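Local coordinates for isochorismatase family protein (Enterococcus faecalis, PDB 2A67) that belongs to the isochorismatase family and is probably a hydrolase, though its substrate and physiological role remain unknown, at residues V39-H44 against D71-D76; N85-Y88 against L92-L95; L139-G142 against Q148-Q151; H152-W157 against L162-L167. All coordinates share one frame; numbering follows the deposited sequence.

Contact 1: V39-H44 against D71-D76; sequences VYRQHH and DTQPTD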
loop_
_atom_site.group_PDB
_atom_site.type_symbol
_atom_site.label_atom_id
_atom_site.label_comp_id
_atom_site.label_asym_id
_atom_site.label_seq_id
_atom_site.Cartn_x
_atom_site.Cartn_y
_atom_site.Cartn_z
ATOM N N VAL D 39 6.702 25.877 8.447
ATOM C CA VAL D 39 6.120 26.450 7.183
ATOM C C VAL D 39 4.575 26.373 7.214
ATOM O O VAL D 39 3.876 27.295 6.832
ATOM C CB VAL D 39 6.626 25.677 5.949
ATOM C CG1 VAL D 39 5.827 25.998 4.686
ATOM C CG2 VAL D 39 8.148 25.851 5.728
ATOM N N TYR D 40 4.031 25.254 7.677
ATOM C CA TYR D 40 2.577 25.119 7.784
ATOM C C TYR D 40 1.981 26.125 8.744
ATOM O O TYR D 40 0.934 26.708 8.433
ATOM C CB TYR D 40 2.199 23.660 8.143
ATOM C CG TYR D 40 2.180 22.818 6.901
ATOM C CD1 TYR D 40 3.375 22.407 6.314
ATOM C CD2 TYR D 40 0.978 22.464 6.299
ATOM C CE1 TYR D 40 3.393 21.665 5.141
ATOM C CE2 TYR D 40 0.973 21.674 5.130
ATOM C CZ TYR D 40 2.178 21.290 4.567
ATOM O OH TYR D 40 2.197 20.542 3.407
ATOM N N ARG D 41 2.665 26.388 9.858
ATOM C CA ARG D 41 2.191 27.405 10.849
ATOM C C ARG D 41 2.160 28.802 10.267
ATOM O O ARG D 41 1.155 29.511 10.386
ATOM C CB ARG D 41 3.053 27.405 12.112
ATOM C CG ARG D 41 2.918 26.074 12.942
ATOM C CD ARG D 41 3.213 26.275 14.448
ATOM N NE ARG D 41 3.358 24.964 15.054
ATOM C CZ ARG D 41 2.373 24.076 15.166
ATOM N NH1 ARG D 41 1.122 24.387 14.801
ATOM N NH2 ARG D 41 2.627 22.898 15.695
ATOM N N GLN D 42 3.253 29.165 9.597
ATOM C CA GLN D 42 3.355 30.432 8.855
ATOM C C GLN D 42 2.206 30.638 7.871
ATOM O O GLN D 42 1.714 31.771 7.705
ATOM C CB GLN D 42 4.599 30.424 7.977
ATOM C CG GLN D 42 6.003 30.309 8.580
ATOM C CD GLN D 42 7.043 30.023 7.435
ATOM O OE1 GLN D 42 6.848 30.452 6.270
ATOM N NE2 GLN D 42 8.124 29.284 7.765
ATOM N N HIS D 43 1.818 29.584 7.152
ATOM C CA HIS D 43 0.716 29.697 6.188
ATOM C C HIS D 43 -0.670 29.476 6.819
ATOM O O HIS D 43 -1.661 29.572 6.124
ATOM C CB HIS D 43 0.903 28.761 4.971
ATOM C CG HIS D 43 2.077 29.106 4.084
ATOM N ND1 HIS D 43 1.943 29.782 2.879
ATOM C CD2 HIS D 43 3.407 28.870 4.229
ATOM C CE1 HIS D 43 3.135 29.917 2.317
ATOM N NE2 HIS D 43 4.043 29.388 3.122
ATOM N N HIS D 44 -0.727 29.192 8.129
ATOM C CA HIS D 44 -1.962 28.786 8.844
ATOM C C HIS D 44 -2.622 27.590 8.147
ATOM O O HIS D 44 -3.841 27.587 7.903
ATOM C CB HIS D 44 -2.952 29.953 9.025
ATOM C CG HIS D 44 -2.329 31.197 9.584
ATOM N ND1 HIS D 44 -1.909 32.242 8.790
ATOM C CD2 HIS D 44 -2.038 31.552 10.860
ATOM C CE1 HIS D 44 -1.400 33.195 9.552
ATOM N NE2 HIS D 44 -1.456 32.795 10.812
ATOM N N ASP D 71 7.323 20.026 17.433
ATOM C CA ASP D 71 6.595 21.264 17.724
ATOM C C ASP D 71 5.104 21.043 17.547
ATOM O O ASP D 71 4.582 21.091 16.443
ATOM C CB ASP D 71 7.085 22.409 16.805
ATOM C CG ASP D 71 6.357 23.727 17.048
ATOM O OD1 ASP D 71 6.056 24.065 18.214
ATOM O OD2 ASP D 71 6.090 24.447 16.062
ATOM N N THR D 72 4.405 20.795 18.643
ATOM C CA THR D 72 2.937 20.647 18.564
ATOM C C THR D 72 2.255 21.868 19.173
ATOM O O THR D 72 2.886 22.552 19.966
ATOM C CB THR D 72 2.443 19.368 19.281
ATOM O OG1 THR D 72 2.591 19.542 20.695
ATOM C CG2 THR D 72 3.299 18.190 18.887
ATOM N N GLN D 73 0.993 22.148 18.809
ATOM C CA GLN D 73 0.198 23.165 19.479
ATOM C C GLN D 73 -1.174 22.593 19.626
ATOM O O GLN D 73 -1.495 21.659 18.905
ATOM C CB GLN D 73 0.089 24.426 18.645
ATOM C CG GLN D 73 1.372 24.835 18.010
ATOM C CD GLN D 73 2.160 25.800 18.816
ATOM O OE1 GLN D 73 2.511 25.531 19.970
ATOM N NE2 GLN D 73 2.472 26.954 18.204
ATOM N N PRO D 74 -2.002 23.139 20.561
ATOM C CA PRO D 74 -3.375 22.646 20.816
ATOM C C PRO D 74 -4.295 22.866 19.628
ATOM O O PRO D 74 -5.401 22.311 19.546
ATOM C CB PRO D 74 -3.842 23.482 22.025
ATOM C CG PRO D 74 -2.956 24.666 22.039
ATOM C CD PRO D 74 -1.637 24.246 21.470
ATOM N N THR D 75 -3.755 23.636 18.713
ATOM C CA THR D 75 -4.315 24.057 17.438
ATOM C C THR D 75 -4.244 22.993 16.335
ATOM O O THR D 75 -5.116 22.921 15.446
ATOM C CB THR D 75 -3.498 25.298 17.085
ATOM O OG1 THR D 75 -4.262 26.426 17.469
ATOM C CG2 THR D 75 -3.009 25.377 15.602
ATOM N N ASP D 76 -3.194 22.183 16.393
ATOM C CA ASP D 76 -3.078 20.998 15.552
ATOM C C ASP D 76 -4.253 20.021 15.717
ATOM O O ASP D 76 -5.067 20.150 16.641
ATOM C CB ASP D 76 -1.750 20.327 15.856
ATOM C CG ASP D 76 -0.566 21.283 15.699
ATOM O OD1 ASP D 76 -0.689 22.290 14.979
ATOM O OD2 ASP D 76 0.504 21.017 16.257
#
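The guanidinium of Arg41, near the C-terminal end of helix 26-42, sits between Asp71 and Asp76 of the loop that precedes strand 77-81, making a salt-bridge network. With CG beside the backbone N (chi1 -67°), the chain runs extended to NE and carries the head group across to the loop. Asp76 lies end-on to it: the carboxylate and guanidinium planes are only 13° apart, and both oxygens use their syn lone pairs, NH1 reaching OD1 of Asp76 at 2.8 Å and NH2 reaching OD2 of Asp76 at 2.9 Å, both nearly straight. Asp71 is met along the NE side. It is modelled in two conformers; in the one described its carboxylate stands nearly perpendicular to the guanidinium, and Arg41 NE reaches Asp71 OD2, 3.0 Å, from above the carboxylate plane. NH2 of Arg41 also donates to the backbone O of Asp71, 2.8 Å, a more bent bond at 138°. Asp76 OD2 accepts a second bond, from Gln73 N at 2.8 Å, across the type I turn from Gln73 to Asp76. Arg41 and Asp76 also rest on strand 47-52, through Ile47 and Phe49. Three bonds, two to Asp76 and one to Asp71 O, thus fix the guanidinium's rotation, the NE bond adding to them in this conformer; two carboxylates around one arginine would be expected to stabilise its positive charge, and the arginine in turn their ionised forms.

Contact 2: N85-Y88 against L92-L95; sequences NAFY and LNDL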
loop_
_atom_site.group_PDB
_atom_site.type_symbol
_atom_site.label_atom_id
_atom_site.label_comp_id
_atom_site.label_asym_id
_atom_site.label_seq_id
_atom_site.Cartn_x
_atom_site.Cartn_y
_atom_site.Cartn_z
ATOM N N ASN D 85 -2.962 1.574 8.451
ATOM C CA ASN D 85 -3.756 2.533 7.631
ATOM C C ASN D 85 -4.479 3.654 8.444
ATOM O O ASN D 85 -5.398 3.386 9.223
ATOM C CB ASN D 85 -4.765 1.689 6.850
ATOM C CG ASN D 85 -5.561 2.468 5.837
ATOM O OD1 ASN D 85 -5.670 3.709 5.905
ATOM N ND2 ASN D 85 -6.113 1.747 4.867
ATOM N N ALA D 86 -4.108 4.924 8.222
ATOM C CA ALA D 86 -4.589 6.027 9.075
ATOM C C ALA D 86 -6.036 6.435 8.782
ATOM O O ALA D 86 -6.618 7.245 9.523
ATOM C CB ALA D 86 -3.626 7.270 8.939
ATOM N N PHE D 87 -6.631 5.852 7.732
ATOM C CA PHE D 87 -8.010 6.046 7.356
ATOM C C PHE D 87 -8.882 4.889 7.878
ATOM O O PHE D 87 -10.085 5.075 7.985
ATOM C CB PHE D 87 -8.192 6.040 5.822
ATOM C CG PHE D 87 -7.463 7.181 5.099
ATOM C CD1 PHE D 87 -6.160 7.004 4.664
ATOM C CD2 PHE D 87 -8.088 8.432 4.937
ATOM C CE1 PHE D 87 -5.443 8.100 4.028
ATOM C CE2 PHE D 87 -7.397 9.529 4.289
ATOM C CZ PHE D 87 -6.093 9.335 3.837
ATOM N N TYR D 88 -8.272 3.724 8.171
ATOM C CA TYR D 88 -9.012 2.502 8.473
ATOM C C TYR D 88 -9.665 2.662 9.837
ATOM O O TYR D 88 -8.957 2.718 10.856
ATOM C CB TYR D 88 -8.105 1.270 8.454
ATOM C CG TYR D 88 -8.849 -0.043 8.673
ATOM C CD1 TYR D 88 -9.607 -0.605 7.641
ATOM C CD2 TYR D 88 -8.800 -0.726 9.897
ATOM C CE1 TYR D 88 -10.285 -1.775 7.793
ATOM C CE2 TYR D 88 -9.496 -1.947 10.059
ATOM C CZ TYR D 88 -10.234 -2.444 8.993
ATOM O OH TYR D 88 -10.922 -3.630 9.073
ATOM N N LEU D 92 -10.149 10.287 10.005
ATOM C CA LEU D 92 -9.248 11.017 9.054
ATOM C C LEU D 92 -9.957 11.599 7.829
ATOM O O LEU D 92 -9.824 12.801 7.537
ATOM C CB LEU D 92 -8.010 10.215 8.661
ATOM C CG LEU D 92 -6.957 11.028 7.825
ATOM C CD1 LEU D 92 -6.706 12.418 8.448
ATOM C CD2 LEU D 92 -5.663 10.208 7.656
ATOM N N ASN D 93 -10.724 10.776 7.114
ATOM C CA ASN D 93 -11.372 11.233 5.904
ATOM C C ASN D 93 -12.364 12.366 6.232
ATOM O O ASN D 93 -12.404 13.424 5.537
ATOM C CB ASN D 93 -12.018 10.048 5.223
ATOM C CG ASN D 93 -12.244 10.272 3.784
ATOM O OD1 ASN D 93 -13.401 10.303 3.334
ATOM N ND2 ASN D 93 -11.161 10.465 3.024
ATOM N N ASP D 94 -13.096 12.206 7.344
ATOM C CA ASP D 94 -14.044 13.255 7.783
ATOM C C ASP D 94 -13.405 14.591 8.107
ATOM O O ASP D 94 -13.963 15.618 7.803
ATOM C CB ASP D 94 -14.881 12.817 8.993
ATOM C CG ASP D 94 -15.999 11.857 8.615
ATOM O OD1 ASP D 94 -16.180 11.600 7.405
ATOM O OD2 ASP D 94 -16.677 11.349 9.534
ATOM N N LEU D 95 -12.287 14.552 8.801
ATOM C CA LEU D 95 -11.562 15.738 9.165
ATOM C C LEU D 95 -11.065 16.448 7.867
ATOM O O LEU D 95 -11.308 17.651 7.673
ATOM C CB LEU D 95 -10.379 15.340 10.073
ATOM C CG LEU D 95 -9.407 16.525 10.295
ATOM C CD1 LEU D 95 -10.115 17.633 11.083
ATOM C CD2 LEU D 95 -8.135 16.118 10.954
HETATM O O HOH W 1 -11.038 8.034 7.572
#
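Ala86 and Phe87 meet Leu92 where a type I beta turn, Asn85 to Tyr88, comes up against the first turn of helix 92-98, with the CA atoms of Phe87 and Leu92 5.4 Å apart. The turn carries an Asx turn as well: OD1 of Asn85 accepts from the backbone N of Phe87 at 3.0 Å. Together they shape part of the connection from strand 77-81 to the helix in this alpha/beta fold. Leu92 supplies the apolar wedge. Its CG lies anti to the backbone N (chi1 -172°), which carries CD2 over the centre of the Phe87 ring in a CH-pi contact, 3.9 Å from the centroid and 13° off the normal. The same methyl touches Ala86 CB at 3.8 Å, while Leu92 CB rests on the carbonyl O of Ala86, 3.4 Å away. That oxygen also accepts a hydrogen bond from Thr90 OG1. Phe87 packs further on Met121 and Leu125 of helix 111-125, and Leu92 on Ile79 of strand 77-81. Asn93 lies to one side, its ND2 oblique to the Phe87 ring. Between the backbones a water bridges the gap, donating to Phe87 O at 3.1 Å and accepting from Asn93 N at 2.8 Å.

Contact 3: L139-G142 against Q148-Q151; sequences LDNG and QIIQ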
loop_
_atom_site.group_PDB
_atom_site.type_symbol
_atom_site.label_atom_id
_atom_site.label_comp_id
_atom_site.label_asym_id
_atom_site.label_seq_id
_atom_site.Cartn_x
_atom_site.Cartn_y
_atom_site.Cartn_z
ATOM N N LEU D 139 13.144 0.407 10.975
ATOM C CA LEU D 139 14.096 -0.418 11.746
ATOM C C LEU D 139 14.697 -1.474 10.837
ATOM O O LEU D 139 14.045 -1.890 9.866
ATOM C CB LEU D 139 13.344 -1.115 12.889
ATOM C CG LEU D 139 12.458 -0.249 13.800
ATOM C CD1 LEU D 139 11.513 -1.093 14.621
ATOM C CD2 LEU D 139 13.276 0.636 14.732
ATOM N N ASP D 140 15.929 -1.918 11.131
ATOM C CA ASP D 140 16.483 -3.075 10.441
ATOM C C ASP D 140 15.479 -4.147 10.793
ATOM O O ASP D 140 15.008 -4.184 11.925
ATOM C CB ASP D 140 17.875 -3.496 10.985
ATOM C CG ASP D 140 18.996 -2.451 10.715
ATOM O OD1 ASP D 140 18.833 -1.493 9.906
ATOM O OD2 ASP D 140 20.076 -2.591 11.339
ATOM N N ASN D 141 15.118 -5.000 9.843
ATOM C CA ASN D 141 14.104 -6.016 10.121
ATOM C C ASN D 141 14.653 -7.441 10.161
ATOM O O ASN D 141 13.870 -8.395 10.128
ATOM C CB ASN D 141 12.901 -5.910 9.160
ATOM C CG ASN D 141 13.225 -6.335 7.755
ATOM O OD1 ASN D 141 12.427 -6.137 6.819
ATOM N ND2 ASN D 141 14.387 -6.907 7.573
ATOM N N GLY D 142 15.977 -7.602 10.210
ATOM C CA GLY D 142 16.569 -8.950 10.227
ATOM C C GLY D 142 16.759 -9.531 8.831
ATOM O O GLY D 142 17.456 -10.519 8.655
ATOM N N GLN D 148 17.871 0.101 3.249
ATOM C CA GLN D 148 17.399 -0.627 2.066
ATOM C C GLN D 148 15.879 -0.573 1.943
ATOM O O GLN D 148 15.332 -0.446 0.824
ATOM C CB GLN D 148 17.809 -2.106 2.157
ATOM C CG GLN D 148 19.287 -2.406 2.005
ATOM C CD GLN D 148 19.546 -3.886 2.138
ATOM O OE1 GLN D 148 19.384 -4.454 3.214
ATOM N NE2 GLN D 148 19.902 -4.529 1.044
ATOM N N ILE D 149 15.204 -0.694 3.090
ATOM C CA ILE D 149 13.728 -0.598 3.170
ATOM C C ILE D 149 13.236 0.784 2.740
ATOM O O ILE D 149 12.287 0.895 1.949
ATOM C CB ILE D 149 13.166 -0.921 4.582
ATOM C CG1 ILE D 149 13.518 -2.364 5.007
ATOM C CG2 ILE D 149 11.598 -0.675 4.610
ATOM C CD1 ILE D 149 13.399 -2.577 6.523
ATOM N N ILE D 150 13.883 1.821 3.278
ATOM C CA ILE D 150 13.599 3.204 2.909
ATOM C C ILE D 150 13.825 3.460 1.435
ATOM O O ILE D 150 12.960 4.046 0.776
ATOM C CB ILE D 150 14.389 4.201 3.762
ATOM C CG1 ILE D 150 13.800 4.261 5.168
ATOM C CG2 ILE D 150 14.307 5.619 3.144
ATOM C CD1 ILE D 150 14.750 4.744 6.229
ATOM N N GLN D 151 14.985 3.060 0.914
ATOM C CA GLN D 151 15.265 3.176 -0.521
ATOM C C GLN D 151 14.164 2.507 -1.389
ATOM O O GLN D 151 13.628 3.088 -2.364
ATOM C CB GLN D 151 16.658 2.591 -0.801
ATOM C CG GLN D 151 17.072 2.461 -2.244
ATOM C CD GLN D 151 18.441 1.717 -2.392
ATOM O OE1 GLN D 151 18.618 0.533 -1.975
ATOM N NE2 GLN D 151 19.432 2.436 -2.990
#
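Ile149, a buried residue of helix 146-157, turns its side chain toward the loop 139-142 and meets it through a single methyl. Its CB points at the loop, and there the side chain divides. CG2 is turned elsewhere and meets none of the loop. CG1, beside the N and anti to the carbonyl carbon (chi1 -61°), carries the chain on in a nearly extended step (chi2 161°), which delivers CD1 to the loop. This terminal methyl does all the close touching: it lies 3.5 Å from the backbone O of Leu139 and also meets the end of the Asn141 side chain, near its amide. The Asn141 chain crosses that of Ile149 obliquely. Leu139 directs its own side chain away, onto Gln21 and Gln110, and offers backbone alone. The loop leads from strand 128-137 into the helix, and Asp140 OD1 takes a hydrogen bond from the backbone N of Ala146 at the helix start. Ile149 also packs on Glu112 of helix 111-125, and both it and Asn141 lie against His152 of the second subunit, so the contact borders the dimer interface. One methyl against a carbonyl oxygen and an amide end, with 93 Å² buried, is van der Waals contact without directional bonds, so the pairing sets little orientation by itself.

Contact 4: H152-W157 against L162-L167; sequences HHEAIW and LTFLSL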
loop_
_atom_site.group_PDB
_atom_site.type_symbol
_atom_site.label_atom_id
_atom_site.label_comp_id
_atom_site.label_asym_id
_atom_site.label_seq_id
_atom_site.Cartn_x
_atom_site.Cartn_y
_atom_site.Cartn_z
ATOM N N HIS D 152 13.847 1.270 -1.034
ATOM C CA HIS D 152 12.849 0.489 -1.752
ATOM C C HIS D 152 11.482 1.179 -1.830
ATOM O O HIS D 152 10.941 1.290 -2.906
ATOM C CB HIS D 152 12.696 -0.891 -1.082
ATOM C CG HIS D 152 11.686 -1.795 -1.732
ATOM N ND1 HIS D 152 11.805 -2.254 -3.030
ATOM C CD2 HIS D 152 10.565 -2.376 -1.226
ATOM C CE1 HIS D 152 10.815 -3.104 -3.284
ATOM N NE2 HIS D 152 10.039 -3.173 -2.211
ATOM N N HIS D 153 10.932 1.594 -0.699
ATOM C CA HIS D 153 9.561 2.085 -0.658
ATOM C C HIS D 153 9.466 3.499 -1.240
ATOM O O HIS D 153 8.530 3.823 -1.956
ATOM C CB HIS D 153 9.021 2.049 0.774
ATOM C CG HIS D 153 8.525 0.690 1.175
ATOM N ND1 HIS D 153 9.366 -0.305 1.632
ATOM C CD2 HIS D 153 7.303 0.130 1.080
ATOM C CE1 HIS D 153 8.676 -1.426 1.806
ATOM N NE2 HIS D 153 7.426 -1.188 1.464
ATOM N N GLU D 154 10.432 4.349 -0.923
ATOM C CA GLU D 154 10.461 5.702 -1.463
ATOM C C GLU D 154 10.557 5.689 -2.970
ATOM O O GLU D 154 9.944 6.512 -3.643
ATOM C CB GLU D 154 11.572 6.525 -0.773
ATOM C CG GLU D 154 11.165 6.862 0.647
ATOM C CD GLU D 154 12.072 7.898 1.371
ATOM O OE1 GLU D 154 13.054 8.305 0.762
ATOM O OE2 GLU D 154 11.816 8.211 2.588
ATOM N N ALA D 155 11.293 4.726 -3.524
ATOM C CA ALA D 155 11.341 4.597 -5.000
ATOM C C ALA D 155 10.003 4.152 -5.586
ATOM O O ALA D 155 9.624 4.568 -6.694
ATOM C CB ALA D 155 12.450 3.639 -5.442
ATOM N N ILE D 156 9.277 3.296 -4.866
ATOM C CA ILE D 156 7.923 2.933 -5.325
ATOM C C ILE D 156 6.964 4.153 -5.294
ATOM O O ILE D 156 6.167 4.350 -6.199
ATOM C CB ILE D 156 7.308 1.842 -4.438
ATOM C CG1 ILE D 156 8.117 0.522 -4.534
ATOM C CG2 ILE D 156 5.821 1.605 -4.827
ATOM C CD1 ILE D 156 7.668 -0.485 -3.459
ATOM N N TRP D 157 7.020 4.946 -4.236
ATOM C CA TRP D 157 6.096 6.054 -4.087
ATOM C C TRP D 157 6.345 7.185 -5.120
ATOM O O TRP D 157 5.391 7.775 -5.604
ATOM C CB TRP D 157 6.218 6.668 -2.707
ATOM C CG TRP D 157 6.057 5.651 -1.545
ATOM C CD1 TRP D 157 5.339 4.451 -1.523
ATOM C CD2 TRP D 157 6.569 5.837 -0.242
ATOM N NE1 TRP D 157 5.456 3.862 -0.257
ATOM C CE2 TRP D 157 6.159 4.717 0.553
ATOM C CE3 TRP D 157 7.353 6.848 0.343
ATOM C CZ2 TRP D 157 6.547 4.556 1.894
ATOM C CZ3 TRP D 157 7.727 6.715 1.693
ATOM C CH2 TRP D 157 7.296 5.535 2.473
ATOM N N LEU D 162 2.917 9.792 -5.215
ATOM C CA LEU D 162 3.186 11.123 -4.627
ATOM C C LEU D 162 4.320 11.815 -5.401
ATOM O O LEU D 162 4.979 11.210 -6.237
ATOM C CB LEU D 162 3.477 11.038 -3.098
ATOM C CG LEU D 162 4.646 10.146 -2.584
ATOM C CD1 LEU D 162 6.018 10.771 -2.970
ATOM C CD2 LEU D 162 4.549 10.031 -1.063
ATOM N N THR D 163 4.497 13.102 -5.145
ATOM C CA THR D 163 5.625 13.832 -5.679
ATOM C C THR D 163 6.533 14.164 -4.529
ATOM O O THR D 163 6.064 14.743 -3.550
ATOM C CB THR D 163 5.134 15.201 -6.290
ATOM O OG1 THR D 163 4.103 14.971 -7.261
ATOM C CG2 THR D 163 6.321 15.973 -6.966
ATOM N N PHE D 164 7.842 13.916 -4.681
ATOM C CA PHE D 164 8.807 14.411 -3.714
ATOM C C PHE D 164 9.044 15.870 -3.933
ATOM O O PHE D 164 9.228 16.289 -5.058
ATOM C CB PHE D 164 10.118 13.646 -3.791
ATOM C CG PHE D 164 10.053 12.340 -2.993
ATOM C CD1 PHE D 164 10.356 12.332 -1.648
ATOM C CD2 PHE D 164 9.636 11.170 -3.618
ATOM C CE1 PHE D 164 10.216 11.117 -0.870
ATOM C CE2 PHE D 164 9.535 9.947 -2.885
ATOM C CZ PHE D 164 9.851 9.949 -1.529
ATOM N N LEU D 165 9.005 16.627 -2.840
ATOM C CA LEU D 165 9.189 18.049 -2.885
ATOM C C LEU D 165 10.657 18.435 -3.046
ATOM O O LEU D 165 11.560 17.691 -2.639
ATOM C CB LEU D 165 8.602 18.639 -1.597
ATOM C CG LEU D 165 7.069 18.476 -1.526
ATOM C CD1 LEU D 165 6.562 19.043 -0.209
ATOM C CD2 LEU D 165 6.332 19.125 -2.701
ATOM N N SER D 166 10.868 19.589 -3.706
ATOM C CA SER D 166 12.152 20.322 -3.667
ATOM C C SER D 166 12.242 21.173 -2.384
ATOM O O SER D 166 11.202 21.607 -1.797
ATOM C CB SER D 166 12.293 21.260 -4.933
ATOM O OG SER D 166 11.758 20.688 -6.166
ATOM N N LEU D 167 13.474 21.469 -1.966
ATOM C CA LEU D 167 13.694 22.358 -0.792
ATOM C C LEU D 167 13.587 23.831 -1.219
ATOM O O LEU D 167 14.074 24.175 -2.329
ATOM C CB LEU D 167 15.051 22.086 -0.096
ATOM O OXT LEU D 167 13.031 24.653 -0.476
#
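Trp157 and Leu162 make the close part of this contact, at the end of helix 146-157. Leu162 N donates to Trp157 O at 3.2 Å, the donor tilted 29° from the carbonyl plane, and beside this bond Leu162 CG reaches Trp157 CB at 3.8 Å. Leu162 has CG between its backbone N and carbonyl carbon (chi1 57°), which swings both methyls back over the end of the helix. The indole itself is anchored away from the strand, NE1 donating to Asp116 OD2 of helix 111-125, while one face lies against His153 O. This is the closing half of a beta-alpha-beta unit: strand 128-137, helix 146-157, then strand 163-164, which pairs in parallel with the first, Thr163 bonding with Cys129 and Met131. Phe164 covers the helix one turn back. Its edge faces Glu154 O, with CE2 at 3.5 Å, and its CZ touches Glu154 CB at 3.9 Å; the Glu154 chain crosses the ring at about a right angle, its OE2 hydrogen-bonded to Thr136 OG1. Toward Trp157 the packing is looser, Phe164 CZ lying near the indole plane, 4.4 Å from Trp157 CE3. Thr163 points away from the helix, and beyond Phe164 the chain end diverges, with Ser166 and the C-terminal Leu167 exposed and well clear of the helix.

In the fold
The four contacts follow one another along the chain without overlap, around one parallel six-stranded sheet ordered 77-81, 47-52, 5-10, 103-109, 128-137, 163-164. Contact 1 lies toward one edge, beside helix 26-42 and the approach to strand 77-81; contact 2, about 20 Å away between centres, follows that same strand. Contacts 3 and 4 belong to the other edge, share helix 146-157 and have centres about 16 Å apart. Contacts 1 and 3 stand farthest apart, about 31 Å between centres, on opposite sides of the chain's centre. Contacts 2, 3 and 4 all touch the second subunit, whereas contact 1 does not, so three of these connections also border the dimer interface.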